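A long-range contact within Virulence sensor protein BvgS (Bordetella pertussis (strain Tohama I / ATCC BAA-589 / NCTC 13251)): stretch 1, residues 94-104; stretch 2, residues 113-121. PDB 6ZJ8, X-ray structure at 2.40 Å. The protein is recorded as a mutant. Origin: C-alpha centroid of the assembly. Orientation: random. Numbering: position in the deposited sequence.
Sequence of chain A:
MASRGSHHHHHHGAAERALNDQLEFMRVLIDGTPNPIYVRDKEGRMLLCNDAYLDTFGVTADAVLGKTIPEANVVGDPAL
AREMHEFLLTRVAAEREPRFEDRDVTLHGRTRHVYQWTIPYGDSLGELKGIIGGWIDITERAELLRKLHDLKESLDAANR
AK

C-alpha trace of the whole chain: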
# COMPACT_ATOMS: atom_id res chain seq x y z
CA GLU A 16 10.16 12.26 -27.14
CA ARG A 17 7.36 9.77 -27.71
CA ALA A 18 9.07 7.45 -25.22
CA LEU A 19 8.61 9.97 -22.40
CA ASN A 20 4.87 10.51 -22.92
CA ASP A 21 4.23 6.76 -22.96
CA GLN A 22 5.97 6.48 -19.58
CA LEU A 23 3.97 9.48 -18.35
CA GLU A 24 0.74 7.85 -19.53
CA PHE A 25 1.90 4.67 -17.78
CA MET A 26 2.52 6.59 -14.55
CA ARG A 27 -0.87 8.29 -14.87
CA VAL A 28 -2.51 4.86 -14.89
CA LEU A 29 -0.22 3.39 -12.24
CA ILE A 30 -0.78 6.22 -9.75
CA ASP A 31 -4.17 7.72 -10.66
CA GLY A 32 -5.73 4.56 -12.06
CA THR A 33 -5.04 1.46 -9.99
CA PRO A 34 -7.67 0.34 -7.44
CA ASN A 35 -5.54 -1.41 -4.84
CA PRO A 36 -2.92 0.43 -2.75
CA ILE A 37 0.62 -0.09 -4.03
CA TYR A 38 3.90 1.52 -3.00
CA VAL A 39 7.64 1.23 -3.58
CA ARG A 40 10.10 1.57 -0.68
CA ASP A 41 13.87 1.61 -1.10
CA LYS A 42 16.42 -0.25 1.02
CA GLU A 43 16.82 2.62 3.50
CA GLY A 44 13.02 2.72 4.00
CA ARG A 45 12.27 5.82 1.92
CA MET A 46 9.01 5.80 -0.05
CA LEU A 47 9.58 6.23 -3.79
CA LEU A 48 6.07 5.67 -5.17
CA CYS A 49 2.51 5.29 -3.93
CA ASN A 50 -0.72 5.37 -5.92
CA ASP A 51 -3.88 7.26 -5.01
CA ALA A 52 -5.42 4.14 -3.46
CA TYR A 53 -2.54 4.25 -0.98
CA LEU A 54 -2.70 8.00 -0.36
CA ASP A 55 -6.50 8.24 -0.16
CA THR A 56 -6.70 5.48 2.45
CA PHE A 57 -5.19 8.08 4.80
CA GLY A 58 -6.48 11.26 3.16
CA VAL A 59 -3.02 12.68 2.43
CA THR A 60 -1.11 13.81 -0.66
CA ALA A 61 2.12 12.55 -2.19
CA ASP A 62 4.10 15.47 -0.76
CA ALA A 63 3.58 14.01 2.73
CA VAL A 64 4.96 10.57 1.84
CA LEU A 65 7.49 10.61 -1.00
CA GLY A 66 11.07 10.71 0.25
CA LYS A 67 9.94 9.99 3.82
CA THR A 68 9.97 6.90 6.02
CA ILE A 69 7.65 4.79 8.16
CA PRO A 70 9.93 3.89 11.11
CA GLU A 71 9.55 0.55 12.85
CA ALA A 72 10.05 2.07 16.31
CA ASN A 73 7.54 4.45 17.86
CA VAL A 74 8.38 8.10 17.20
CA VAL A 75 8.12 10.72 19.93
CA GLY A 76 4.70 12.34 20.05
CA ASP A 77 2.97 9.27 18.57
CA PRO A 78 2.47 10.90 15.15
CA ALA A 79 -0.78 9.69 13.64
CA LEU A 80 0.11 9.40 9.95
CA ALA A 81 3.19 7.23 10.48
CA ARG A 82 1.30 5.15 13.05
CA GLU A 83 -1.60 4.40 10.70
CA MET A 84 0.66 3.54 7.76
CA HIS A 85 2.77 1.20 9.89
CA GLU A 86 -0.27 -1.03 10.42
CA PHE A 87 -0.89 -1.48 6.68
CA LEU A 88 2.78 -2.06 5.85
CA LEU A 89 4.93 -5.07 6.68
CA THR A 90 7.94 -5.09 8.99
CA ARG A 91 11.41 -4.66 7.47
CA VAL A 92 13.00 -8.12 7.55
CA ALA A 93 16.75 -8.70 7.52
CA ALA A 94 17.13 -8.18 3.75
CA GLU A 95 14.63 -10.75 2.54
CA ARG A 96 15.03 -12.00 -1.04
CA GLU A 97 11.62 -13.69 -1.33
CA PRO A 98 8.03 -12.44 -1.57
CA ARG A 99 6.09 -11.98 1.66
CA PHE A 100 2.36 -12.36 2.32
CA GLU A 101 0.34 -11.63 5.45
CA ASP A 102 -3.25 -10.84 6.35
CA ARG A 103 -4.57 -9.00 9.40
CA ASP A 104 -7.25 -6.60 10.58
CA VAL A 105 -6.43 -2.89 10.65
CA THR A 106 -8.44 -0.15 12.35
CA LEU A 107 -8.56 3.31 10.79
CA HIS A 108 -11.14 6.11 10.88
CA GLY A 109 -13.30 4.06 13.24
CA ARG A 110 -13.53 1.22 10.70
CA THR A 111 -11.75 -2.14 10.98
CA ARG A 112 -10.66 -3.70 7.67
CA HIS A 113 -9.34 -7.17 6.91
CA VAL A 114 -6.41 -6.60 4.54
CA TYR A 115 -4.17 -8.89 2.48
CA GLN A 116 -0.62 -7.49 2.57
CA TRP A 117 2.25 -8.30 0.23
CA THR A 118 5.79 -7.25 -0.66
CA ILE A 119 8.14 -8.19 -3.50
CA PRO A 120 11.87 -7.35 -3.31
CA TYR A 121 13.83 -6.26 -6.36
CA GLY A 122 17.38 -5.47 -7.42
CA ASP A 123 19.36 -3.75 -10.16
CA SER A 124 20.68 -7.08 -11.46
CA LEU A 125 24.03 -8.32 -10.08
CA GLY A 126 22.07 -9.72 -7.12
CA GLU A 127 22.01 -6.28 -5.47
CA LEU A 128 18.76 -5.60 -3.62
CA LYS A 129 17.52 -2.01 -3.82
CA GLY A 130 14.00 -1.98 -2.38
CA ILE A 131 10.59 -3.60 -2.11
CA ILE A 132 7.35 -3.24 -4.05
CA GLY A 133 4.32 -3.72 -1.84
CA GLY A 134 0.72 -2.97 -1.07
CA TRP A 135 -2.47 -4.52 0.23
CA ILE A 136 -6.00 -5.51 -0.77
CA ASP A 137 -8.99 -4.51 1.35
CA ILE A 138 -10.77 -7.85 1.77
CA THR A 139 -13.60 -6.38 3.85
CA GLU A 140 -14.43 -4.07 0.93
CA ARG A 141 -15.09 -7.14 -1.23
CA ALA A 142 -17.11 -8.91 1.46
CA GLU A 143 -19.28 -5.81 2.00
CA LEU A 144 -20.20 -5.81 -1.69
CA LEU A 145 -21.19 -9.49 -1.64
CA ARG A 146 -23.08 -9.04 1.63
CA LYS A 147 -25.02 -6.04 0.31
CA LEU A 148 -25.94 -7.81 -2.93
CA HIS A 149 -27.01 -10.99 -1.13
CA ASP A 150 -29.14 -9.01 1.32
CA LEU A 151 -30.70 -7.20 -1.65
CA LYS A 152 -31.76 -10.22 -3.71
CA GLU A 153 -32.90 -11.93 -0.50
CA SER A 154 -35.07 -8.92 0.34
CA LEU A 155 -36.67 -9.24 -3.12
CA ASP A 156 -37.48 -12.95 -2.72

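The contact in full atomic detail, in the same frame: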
# COMPACT_ATOMS: atom_id res chain seq x y z
N ALA A 94 16.81 -8.06 5.17
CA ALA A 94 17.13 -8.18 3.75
C ALA A 94 16.61 -9.50 3.18
O ALA A 94 17.36 -10.42 2.85
CB ALA A 94 18.65 -8.05 3.53
N GLU A 95 15.28 -9.56 3.07
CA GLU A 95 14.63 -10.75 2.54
C GLU A 95 14.63 -10.72 1.01
O GLU A 95 14.35 -9.68 0.40
CB GLU A 95 13.20 -10.85 3.06
CG GLU A 95 12.43 -12.04 2.49
CD GLU A 95 11.39 -12.59 3.46
OE1 GLU A 95 11.21 -12.01 4.55
OE2 GLU A 95 10.77 -13.62 3.12
N ARG A 96 14.93 -11.87 0.41
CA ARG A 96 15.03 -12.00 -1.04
C ARG A 96 13.83 -12.72 -1.65
O ARG A 96 13.88 -13.09 -2.82
CB ARG A 96 16.31 -12.75 -1.41
CG ARG A 96 17.58 -12.11 -0.88
CD ARG A 96 18.80 -12.90 -1.32
NE ARG A 96 20.04 -12.39 -0.73
CZ ARG A 96 20.79 -11.43 -1.26
NH1 ARG A 96 20.44 -10.85 -2.40
NH2 ARG A 96 21.89 -11.04 -0.64
N GLU A 97 12.77 -12.92 -0.88
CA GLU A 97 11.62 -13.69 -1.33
C GLU A 97 10.34 -12.93 -1.03
O GLU A 97 10.28 -12.16 -0.07
CB GLU A 97 11.59 -15.06 -0.63
CG GLU A 97 10.68 -16.09 -1.27
CD GLU A 97 10.97 -17.50 -0.81
OE1 GLU A 97 11.89 -17.68 0.02
OE2 GLU A 97 10.29 -18.44 -1.28
N PRO A 98 9.30 -13.12 -1.85
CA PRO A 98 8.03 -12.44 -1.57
C PRO A 98 7.49 -12.77 -0.18
O PRO A 98 7.74 -13.84 0.37
CB PRO A 98 7.09 -12.97 -2.67
CG PRO A 98 8.01 -13.30 -3.79
CD PRO A 98 9.27 -13.81 -3.15
N ARG A 99 6.74 -11.82 0.37
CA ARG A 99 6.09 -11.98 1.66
C ARG A 99 4.59 -11.76 1.51
O ARG A 99 4.14 -10.95 0.69
CB ARG A 99 6.64 -11.01 2.70
CG ARG A 99 7.97 -11.40 3.30
CD ARG A 99 8.37 -10.42 4.39
NE ARG A 99 7.44 -10.45 5.52
CZ ARG A 99 7.33 -9.49 6.43
NH1 ARG A 99 8.09 -8.41 6.36
NH2 ARG A 99 6.45 -9.61 7.42
N PHE A 100 3.81 -12.48 2.32
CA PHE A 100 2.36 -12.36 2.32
C PHE A 100 1.84 -12.51 3.74
O PHE A 100 2.20 -13.46 4.44
CB PHE A 100 1.72 -13.41 1.41
CG PHE A 100 2.16 -13.32 -0.02
CD1 PHE A 100 1.51 -12.46 -0.90
CD2 PHE A 100 3.21 -14.09 -0.49
CE1 PHE A 100 1.91 -12.38 -2.22
CE2 PHE A 100 3.61 -14.00 -1.81
CZ PHE A 100 2.96 -13.15 -2.68
N GLU A 101 0.99 -11.58 4.15
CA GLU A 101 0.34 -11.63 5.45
C GLU A 101 -1.06 -11.06 5.33
O GLU A 101 -1.37 -10.33 4.38
CB GLU A 101 1.13 -10.86 6.52
CG GLU A 101 2.40 -11.57 6.98
CD GLU A 101 2.84 -11.13 8.36
OE1 GLU A 101 3.74 -10.27 8.45
OE2 GLU A 101 2.27 -11.63 9.36
N ASP A 102 -1.91 -11.40 6.29
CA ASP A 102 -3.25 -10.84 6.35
C ASP A 102 -3.61 -10.58 7.80
O ASP A 102 -3.29 -11.38 8.69
CB ASP A 102 -4.29 -11.77 5.70
CG ASP A 102 -4.74 -12.89 6.61
OD1 ASP A 102 -3.88 -13.48 7.30
OD2 ASP A 102 -5.95 -13.19 6.62
N ARG A 103 -4.24 -9.43 8.05
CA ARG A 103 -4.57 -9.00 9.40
C ARG A 103 -5.72 -8.01 9.31
O ARG A 103 -6.10 -7.56 8.23
CB ARG A 103 -3.36 -8.37 10.10
CG ARG A 103 -2.78 -7.15 9.37
CD ARG A 103 -1.79 -6.36 10.23
NE ARG A 103 -2.45 -5.56 11.25
CZ ARG A 103 -1.83 -4.73 12.09
NH1 ARG A 103 -2.53 -4.04 12.98
NH2 ARG A 103 -0.51 -4.58 12.03
N ASP A 104 -6.28 -7.68 10.47
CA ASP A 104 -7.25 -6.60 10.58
C ASP A 104 -6.53 -5.32 10.95
O ASP A 104 -5.57 -5.33 11.73
CB ASP A 104 -8.31 -6.93 11.64
CG ASP A 104 -9.18 -8.09 11.24
OD1 ASP A 104 -9.37 -8.31 10.03
OD2 ASP A 104 -9.69 -8.79 12.15
N HIS A 113 -10.19 -6.01 7.15
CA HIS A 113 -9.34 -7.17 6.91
C HIS A 113 -8.58 -6.94 5.61
O HIS A 113 -9.19 -6.73 4.55
CB HIS A 113 -10.19 -8.43 6.83
CG HIS A 113 -9.40 -9.68 6.63
ND1 HIS A 113 -9.93 -10.80 6.02
CD2 HIS A 113 -8.13 -10.00 6.96
CE1 HIS A 113 -9.01 -11.75 5.98
NE2 HIS A 113 -7.91 -11.29 6.55
N VAL A 114 -7.25 -6.95 5.68
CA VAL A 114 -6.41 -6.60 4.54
C VAL A 114 -5.44 -7.74 4.25
O VAL A 114 -4.97 -8.44 5.15
CB VAL A 114 -5.63 -5.29 4.77
CG1 VAL A 114 -6.59 -4.13 4.93
CG2 VAL A 114 -4.72 -5.41 5.99
N TYR A 115 -5.15 -7.92 2.96
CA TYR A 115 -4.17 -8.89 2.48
C TYR A 115 -2.94 -8.11 2.03
O TYR A 115 -2.98 -7.38 1.04
CB TYR A 115 -4.76 -9.71 1.33
CG TYR A 115 -3.89 -10.86 0.88
CD1 TYR A 115 -3.74 -11.99 1.66
CD2 TYR A 115 -3.23 -10.82 -0.34
CE1 TYR A 115 -2.95 -13.05 1.26
CE2 TYR A 115 -2.44 -11.87 -0.76
CZ TYR A 115 -2.31 -12.98 0.04
OH TYR A 115 -1.52 -14.04 -0.37
N GLN A 116 -1.84 -8.27 2.77
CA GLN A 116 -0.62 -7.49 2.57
C GLN A 116 0.43 -8.31 1.84
O GLN A 116 0.52 -9.53 1.99
CB GLN A 116 -0.07 -7.03 3.92
CG GLN A 116 -1.06 -6.28 4.79
CD GLN A 116 -0.66 -6.27 6.25
OE1 GLN A 116 -0.48 -7.32 6.86
NE2 GLN A 116 -0.52 -5.08 6.82
N TRP A 117 1.25 -7.62 1.05
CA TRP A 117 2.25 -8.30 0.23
C TRP A 117 3.43 -7.38 -0.03
O TRP A 117 3.30 -6.15 -0.03
CB TRP A 117 1.65 -8.76 -1.10
CG TRP A 117 1.10 -7.63 -1.91
CD1 TRP A 117 -0.14 -7.07 -1.80
CD2 TRP A 117 1.77 -6.92 -2.96
NE1 TRP A 117 -0.29 -6.06 -2.72
CE2 TRP A 117 0.87 -5.94 -3.44
CE3 TRP A 117 3.03 -7.02 -3.54
CZ2 TRP A 117 1.20 -5.07 -4.47
CZ3 TRP A 117 3.36 -6.15 -4.57
CH2 TRP A 117 2.45 -5.19 -5.02
N THR A 118 4.60 -7.99 -0.26
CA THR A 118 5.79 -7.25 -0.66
C THR A 118 6.63 -8.13 -1.57
O THR A 118 6.73 -9.35 -1.36
CB THR A 118 6.63 -6.80 0.54
OG1 THR A 118 7.06 -7.94 1.29
CG2 THR A 118 5.84 -5.86 1.44
N ILE A 119 7.25 -7.52 -2.58
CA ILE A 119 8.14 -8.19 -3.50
C ILE A 119 9.47 -7.43 -3.50
O ILE A 119 9.47 -6.23 -3.80
CB ILE A 119 7.58 -8.28 -4.93
CG1 ILE A 119 6.19 -8.90 -4.95
CG2 ILE A 119 8.53 -9.08 -5.82
CD1 ILE A 119 6.19 -10.40 -4.82
N PRO A 120 10.59 -8.05 -3.19
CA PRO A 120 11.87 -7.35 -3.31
C PRO A 120 12.41 -7.38 -4.73
O PRO A 120 12.06 -8.25 -5.54
CB PRO A 120 12.80 -8.11 -2.35
CG PRO A 120 12.15 -9.45 -2.12
CD PRO A 120 10.78 -9.45 -2.75
N TYR A 121 13.26 -6.41 -5.03
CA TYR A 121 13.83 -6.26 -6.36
C TYR A 121 15.27 -5.78 -6.25
O TYR A 121 15.70 -5.27 -5.21
CB TYR A 121 13.02 -5.28 -7.22
CG TYR A 121 13.06 -3.86 -6.72
CD1 TYR A 121 14.09 -3.00 -7.10
CD2 TYR A 121 12.08 -3.37 -5.87
CE1 TYR A 121 14.14 -1.70 -6.64
CE2 TYR A 121 12.13 -2.07 -5.41
CZ TYR A 121 13.16 -1.24 -5.80
OH TYR A 121 13.21 0.06 -5.34

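What ties the two backbones together? Strands 99-104 and 113-121 run antiparallel, and three hydrogen-bonded pairs, Arg-99 with Thr-118, Glu-101 with Gln-116 and Arg-103 with Val-114, each exchange two bonds. The shortest runs from Gln-116 N to Glu-101 O at 2.7 Å; Val-114 N to Arg-103 O, at 2.9 Å, is nearly straight. The alternate pairs add CA-H...O contacts, such as Asp-102 CA to Val-114 O at 3.2 Å. Together the stretches bury 805 Å².

How do the side chains beside Phe-100 work? Phe-100, Asp-102, Asp-104, His-113, Tyr-115 and Trp-117 share one face of the sheet. His-113 adopts a t chi1 that brings its ring end nearer the other strand, and Asp-102, at p, meets it: His-113 NE2 donates to Asp-102 OD2 at 2.7 Å, a diagonal link between the successive pairs on this face, Asp-102 with Tyr-115 and Asp-104 with His-113. Tyr-115, also t, leans across so that its CZ lies 4.0 Å from Phe-100 CD1. Trp-117 takes the p rotamer instead; its indole leads away, leaving its CB 3.7 Å from Phe-100 CD1.

What occupies the other face? Val-114, Gln-116 and Thr-118 are buried here, and the compact Val-114 and Thr-118 fit close to the backbone. Thr-118 OG1 lies 3.4 Å from Arg-99 CB. Gln-116, with chi1 m and chi2 t, reaches across until its OE1 is 3.4 Å from Arg-103 CG, while its NE2 is bonded elsewhere in the structure. Arg-99 and Glu-101, both m, send their charged ends away from the partner strand and join in a salt bridge, Arg-99 NH2 to Glu-101 OE1, at 3.0 Å.

How does the contact continue before the first strand? Prolines carry it by packing. Pro-98 CB touches Ile-119 CD1 at 3.5 Å, and Pro-120, pointing toward the loop, sets its CG 3.4 Å from Glu-95 O.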